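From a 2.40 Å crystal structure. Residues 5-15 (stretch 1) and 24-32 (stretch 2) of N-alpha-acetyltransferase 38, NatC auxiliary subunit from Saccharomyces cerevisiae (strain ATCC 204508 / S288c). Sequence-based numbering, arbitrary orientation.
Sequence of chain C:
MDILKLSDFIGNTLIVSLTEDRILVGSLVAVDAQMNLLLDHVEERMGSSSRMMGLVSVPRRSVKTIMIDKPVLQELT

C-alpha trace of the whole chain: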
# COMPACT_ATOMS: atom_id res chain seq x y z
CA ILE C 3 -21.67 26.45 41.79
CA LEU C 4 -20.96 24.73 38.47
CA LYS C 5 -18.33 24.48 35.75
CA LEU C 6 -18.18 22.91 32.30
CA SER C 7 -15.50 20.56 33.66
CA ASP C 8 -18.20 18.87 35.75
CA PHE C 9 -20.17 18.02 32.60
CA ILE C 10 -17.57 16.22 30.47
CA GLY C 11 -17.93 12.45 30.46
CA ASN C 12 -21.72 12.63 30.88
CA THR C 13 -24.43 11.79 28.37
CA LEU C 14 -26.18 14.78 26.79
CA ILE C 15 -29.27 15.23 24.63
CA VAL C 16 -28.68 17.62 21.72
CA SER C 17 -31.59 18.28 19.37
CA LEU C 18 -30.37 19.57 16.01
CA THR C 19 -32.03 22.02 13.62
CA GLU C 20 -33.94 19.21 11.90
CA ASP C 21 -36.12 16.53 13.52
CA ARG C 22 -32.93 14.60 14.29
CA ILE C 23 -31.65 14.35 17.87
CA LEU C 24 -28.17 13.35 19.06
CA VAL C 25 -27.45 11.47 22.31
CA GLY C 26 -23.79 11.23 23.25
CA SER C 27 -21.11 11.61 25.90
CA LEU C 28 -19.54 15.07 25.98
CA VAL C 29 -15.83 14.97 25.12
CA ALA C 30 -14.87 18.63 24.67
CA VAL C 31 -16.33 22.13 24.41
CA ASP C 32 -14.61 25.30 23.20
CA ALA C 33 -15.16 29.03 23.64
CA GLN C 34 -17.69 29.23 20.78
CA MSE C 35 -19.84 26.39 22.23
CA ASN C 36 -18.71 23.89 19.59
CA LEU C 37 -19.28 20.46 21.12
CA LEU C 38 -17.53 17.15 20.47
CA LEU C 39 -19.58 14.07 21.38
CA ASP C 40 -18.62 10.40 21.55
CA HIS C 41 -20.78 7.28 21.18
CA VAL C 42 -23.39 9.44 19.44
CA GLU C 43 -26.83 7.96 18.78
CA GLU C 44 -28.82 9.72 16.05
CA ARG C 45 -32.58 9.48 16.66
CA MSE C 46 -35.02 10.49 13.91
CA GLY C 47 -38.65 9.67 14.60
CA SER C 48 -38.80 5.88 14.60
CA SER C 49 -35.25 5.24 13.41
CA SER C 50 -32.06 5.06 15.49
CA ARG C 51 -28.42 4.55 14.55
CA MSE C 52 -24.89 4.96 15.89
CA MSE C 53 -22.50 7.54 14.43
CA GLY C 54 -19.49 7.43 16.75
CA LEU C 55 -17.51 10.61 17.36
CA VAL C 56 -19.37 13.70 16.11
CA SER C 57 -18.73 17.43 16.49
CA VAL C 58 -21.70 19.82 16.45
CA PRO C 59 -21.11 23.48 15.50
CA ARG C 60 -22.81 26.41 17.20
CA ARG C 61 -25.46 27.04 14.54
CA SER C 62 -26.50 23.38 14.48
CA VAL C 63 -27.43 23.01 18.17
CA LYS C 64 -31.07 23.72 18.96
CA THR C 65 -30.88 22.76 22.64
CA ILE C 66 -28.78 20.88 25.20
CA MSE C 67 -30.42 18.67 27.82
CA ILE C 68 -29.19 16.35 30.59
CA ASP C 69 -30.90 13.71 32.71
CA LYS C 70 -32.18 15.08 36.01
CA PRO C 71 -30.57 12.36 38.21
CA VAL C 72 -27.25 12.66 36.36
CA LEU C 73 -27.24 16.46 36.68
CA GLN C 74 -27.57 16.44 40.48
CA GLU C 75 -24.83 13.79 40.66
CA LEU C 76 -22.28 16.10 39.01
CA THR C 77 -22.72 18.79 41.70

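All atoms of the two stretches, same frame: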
# COMPACT_ATOMS: atom_id res chain seq x y z
N LYS C 5 -19.31 24.24 36.79
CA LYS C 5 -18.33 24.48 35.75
C LYS C 5 -18.58 23.49 34.62
O LYS C 5 -19.19 22.44 34.82
CB LYS C 5 -16.90 24.33 36.27
CG LYS C 5 -16.42 25.48 37.14
CD LYS C 5 -16.22 26.74 36.32
CE LYS C 5 -15.45 27.80 37.10
NZ LYS C 5 -14.05 27.39 37.37
N LEU C 6 -18.09 23.84 33.43
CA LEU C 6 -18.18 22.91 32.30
C LEU C 6 -17.38 21.64 32.56
O LEU C 6 -17.75 20.57 32.06
CB LEU C 6 -17.69 23.59 31.03
CG LEU C 6 -18.55 24.73 30.48
CD1 LEU C 6 -17.77 25.53 29.47
CD2 LEU C 6 -19.82 24.17 29.86
N SER C 7 -16.30 21.73 33.34
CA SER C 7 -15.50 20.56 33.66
C SER C 7 -16.32 19.48 34.34
O SER C 7 -16.03 18.28 34.19
CB SER C 7 -14.32 20.96 34.55
OG SER C 7 -13.49 19.85 34.84
N ASP C 8 -17.35 19.86 35.10
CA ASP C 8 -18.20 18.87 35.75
C ASP C 8 -19.00 18.07 34.74
O ASP C 8 -19.39 16.93 35.02
CB ASP C 8 -19.15 19.56 36.74
CG ASP C 8 -18.42 20.43 37.74
OD1 ASP C 8 -17.59 19.89 38.51
OD2 ASP C 8 -18.67 21.65 37.77
N PHE C 9 -19.25 18.64 33.56
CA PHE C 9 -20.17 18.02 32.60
C PHE C 9 -19.50 16.97 31.72
O PHE C 9 -20.17 16.01 31.32
CB PHE C 9 -20.79 19.10 31.72
CG PHE C 9 -22.03 19.72 32.30
CD1 PHE C 9 -21.96 20.56 33.39
CD2 PHE C 9 -23.27 19.46 31.73
CE1 PHE C 9 -23.11 21.13 33.92
CE2 PHE C 9 -24.42 20.03 32.25
CZ PHE C 9 -24.34 20.86 33.35
N ILE C 10 -18.21 17.13 31.41
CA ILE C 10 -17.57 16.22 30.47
C ILE C 10 -17.60 14.79 31.01
O ILE C 10 -17.50 14.56 32.22
CB ILE C 10 -16.13 16.68 30.18
CG1 ILE C 10 -15.31 16.74 31.47
CG2 ILE C 10 -16.14 18.03 29.46
CD1 ILE C 10 -13.91 17.29 31.29
N GLY C 11 -17.77 13.84 30.10
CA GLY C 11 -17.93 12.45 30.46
C GLY C 11 -19.35 12.03 30.75
O GLY C 11 -19.57 10.87 31.15
N ASN C 12 -20.33 12.91 30.57
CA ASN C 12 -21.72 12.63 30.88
C ASN C 12 -22.56 12.72 29.62
O ASN C 12 -22.32 13.57 28.75
CB ASN C 12 -22.25 13.59 31.95
CG ASN C 12 -21.57 13.41 33.30
OD1 ASN C 12 -21.90 12.49 34.05
ND2 ASN C 12 -20.63 14.29 33.61
N THR C 13 -23.56 11.84 29.53
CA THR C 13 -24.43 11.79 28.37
C THR C 13 -25.28 13.05 28.27
O THR C 13 -25.80 13.55 29.27
CB THR C 13 -25.33 10.55 28.45
OG1 THR C 13 -24.52 9.38 28.56
CG2 THR C 13 -26.22 10.44 27.22
N LEU C 14 -25.40 13.58 27.05
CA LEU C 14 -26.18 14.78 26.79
C LEU C 14 -27.15 14.54 25.65
O LEU C 14 -26.92 13.71 24.77
CB LEU C 14 -25.28 15.98 26.45
CG LEU C 14 -24.32 16.45 27.55
CD1 LEU C 14 -23.52 17.66 27.09
CD2 LEU C 14 -25.10 16.76 28.81
N ILE C 15 -28.26 15.28 25.67
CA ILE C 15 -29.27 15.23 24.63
C ILE C 15 -29.20 16.54 23.86
O ILE C 15 -29.41 17.62 24.42
CB ILE C 15 -30.68 15.01 25.21
CG1 ILE C 15 -30.85 13.56 25.68
CG2 ILE C 15 -31.74 15.36 24.18
CD1 ILE C 15 -30.30 13.27 27.07
N LEU C 24 -29.41 14.04 18.78
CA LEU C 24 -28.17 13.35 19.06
C LEU C 24 -28.04 13.10 20.56
O LEU C 24 -28.24 14.02 21.37
CB LEU C 24 -26.96 14.15 18.56
CG LEU C 24 -26.94 14.47 17.07
CD1 LEU C 24 -25.67 15.21 16.70
CD2 LEU C 24 -27.08 13.20 16.25
N VAL C 25 -27.71 11.86 20.93
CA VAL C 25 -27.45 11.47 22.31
C VAL C 25 -26.02 10.96 22.37
O VAL C 25 -25.67 9.99 21.68
CB VAL C 25 -28.44 10.40 22.79
CG1 VAL C 25 -28.20 10.08 24.26
CG2 VAL C 25 -29.87 10.86 22.56
N GLY C 26 -25.19 11.60 23.19
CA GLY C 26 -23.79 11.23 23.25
C GLY C 26 -23.11 11.75 24.50
O GLY C 26 -23.64 12.63 25.20
N SER C 27 -21.93 11.20 24.77
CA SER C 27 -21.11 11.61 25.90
C SER C 27 -20.23 12.79 25.50
O SER C 27 -19.53 12.72 24.48
CB SER C 27 -20.25 10.44 26.38
OG SER C 27 -19.56 10.75 27.57
N LEU C 28 -20.26 13.84 26.30
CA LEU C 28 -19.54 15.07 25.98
C LEU C 28 -18.04 14.87 26.16
O LEU C 28 -17.59 14.49 27.25
CB LEU C 28 -20.04 16.22 26.85
CG LEU C 28 -19.42 17.58 26.56
CD1 LEU C 28 -19.84 18.08 25.19
CD2 LEU C 28 -19.77 18.59 27.64
N VAL C 29 -17.28 15.15 25.11
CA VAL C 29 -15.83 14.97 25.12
C VAL C 29 -15.10 16.30 25.30
O VAL C 29 -14.16 16.39 26.08
CB VAL C 29 -15.37 14.26 23.84
CG1 VAL C 29 -13.86 14.30 23.71
CG2 VAL C 29 -15.87 12.83 23.82
N ALA C 30 -15.53 17.33 24.58
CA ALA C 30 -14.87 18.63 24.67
C ALA C 30 -15.83 19.73 24.25
O ALA C 30 -16.76 19.50 23.47
CB ALA C 30 -13.60 18.67 23.80
N VAL C 31 -15.60 20.92 24.79
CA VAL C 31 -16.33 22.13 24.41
C VAL C 31 -15.33 23.27 24.35
O VAL C 31 -14.38 23.32 25.14
CB VAL C 31 -17.48 22.44 25.40
CG1 VAL C 31 -16.95 22.68 26.81
CG2 VAL C 31 -18.31 23.63 24.93
N ASP C 32 -15.51 24.17 23.39
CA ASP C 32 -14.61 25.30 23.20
C ASP C 32 -15.32 26.61 23.54
O ASP C 32 -16.44 26.62 24.06
CB ASP C 32 -14.05 25.31 21.77
CG ASP C 32 -15.13 25.52 20.71
OD1 ASP C 32 -16.32 25.58 21.07
OD2 ASP C 32 -14.77 25.62 19.52

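The two stretches pair as antiparallel β-strands, and four backbone hydrogen bonds, two from the strand and two from the turn before it, join them, while the apolar side chain of Leu-28 fastens the turn before the first strand to the second.

One pair of bonds is reciprocal; in the other, Leu-28 bonds through its O to Gly-11 and through its N to Asn-12. Leu-14 N donates to Gly-26 O at 2.7 Å, and Gly-26 N returns a bond to Leu-14 O at 3.2 Å. Within the turn, Gly-11 N reaches Leu-28 O at 2.9 Å, while Leu-28 N meets Asn-12 O at 3.2 Å; both are nearly linear. Between these pairs, Thr-13 lies opposite Ser-27 without hydrogen bonding, their CA atoms 4.1 Å apart. Two CA-H...O contacts, Thr-13 CA to Gly-26 O and Val-25 CA to Leu-14 O, each 3.4 Å, supplement the pairing.

A type II turn from Phe-9 to Asn-12 leads into the strand. Gly-11 suits its third position: at its positive phi, a CB would be jammed against the preceding carbonyl oxygen. The Asn-12 side chain points away from the second stretch and braces the turn instead, ND2 donating to Phe-9 O at 2.9 Å.

Leu-28 is covered most by the opposing stretch. Its CD2 lies 4.2 Å from Phe-9 CB and 4.1 Å from Ile-10 CG2, while its CB packs 3.8 Å from Leu-14 CD1. In its t, p rotamer the branched leucine touches both turn and strand. Leu-14 shares its sheet face with Gly-26, which offers no side chain there, and the end of its side chain comes nearer the second stretch.

On the other face, Thr-13, Ile-15, Val-25 and Ser-27 lie together. The β-branched residues suit extended backbone and supply aliphatic contacts: Thr-13 CG2 to Val-25 CG1 is 3.6 Å, and Ile-15 CG1 to Val-25 CG2 is 4.2 Å. Farther out, buried Leu-6 and Val-31 point toward each other's stretches, with Leu-6 CD1 4.0 Å from Val-31 CG1.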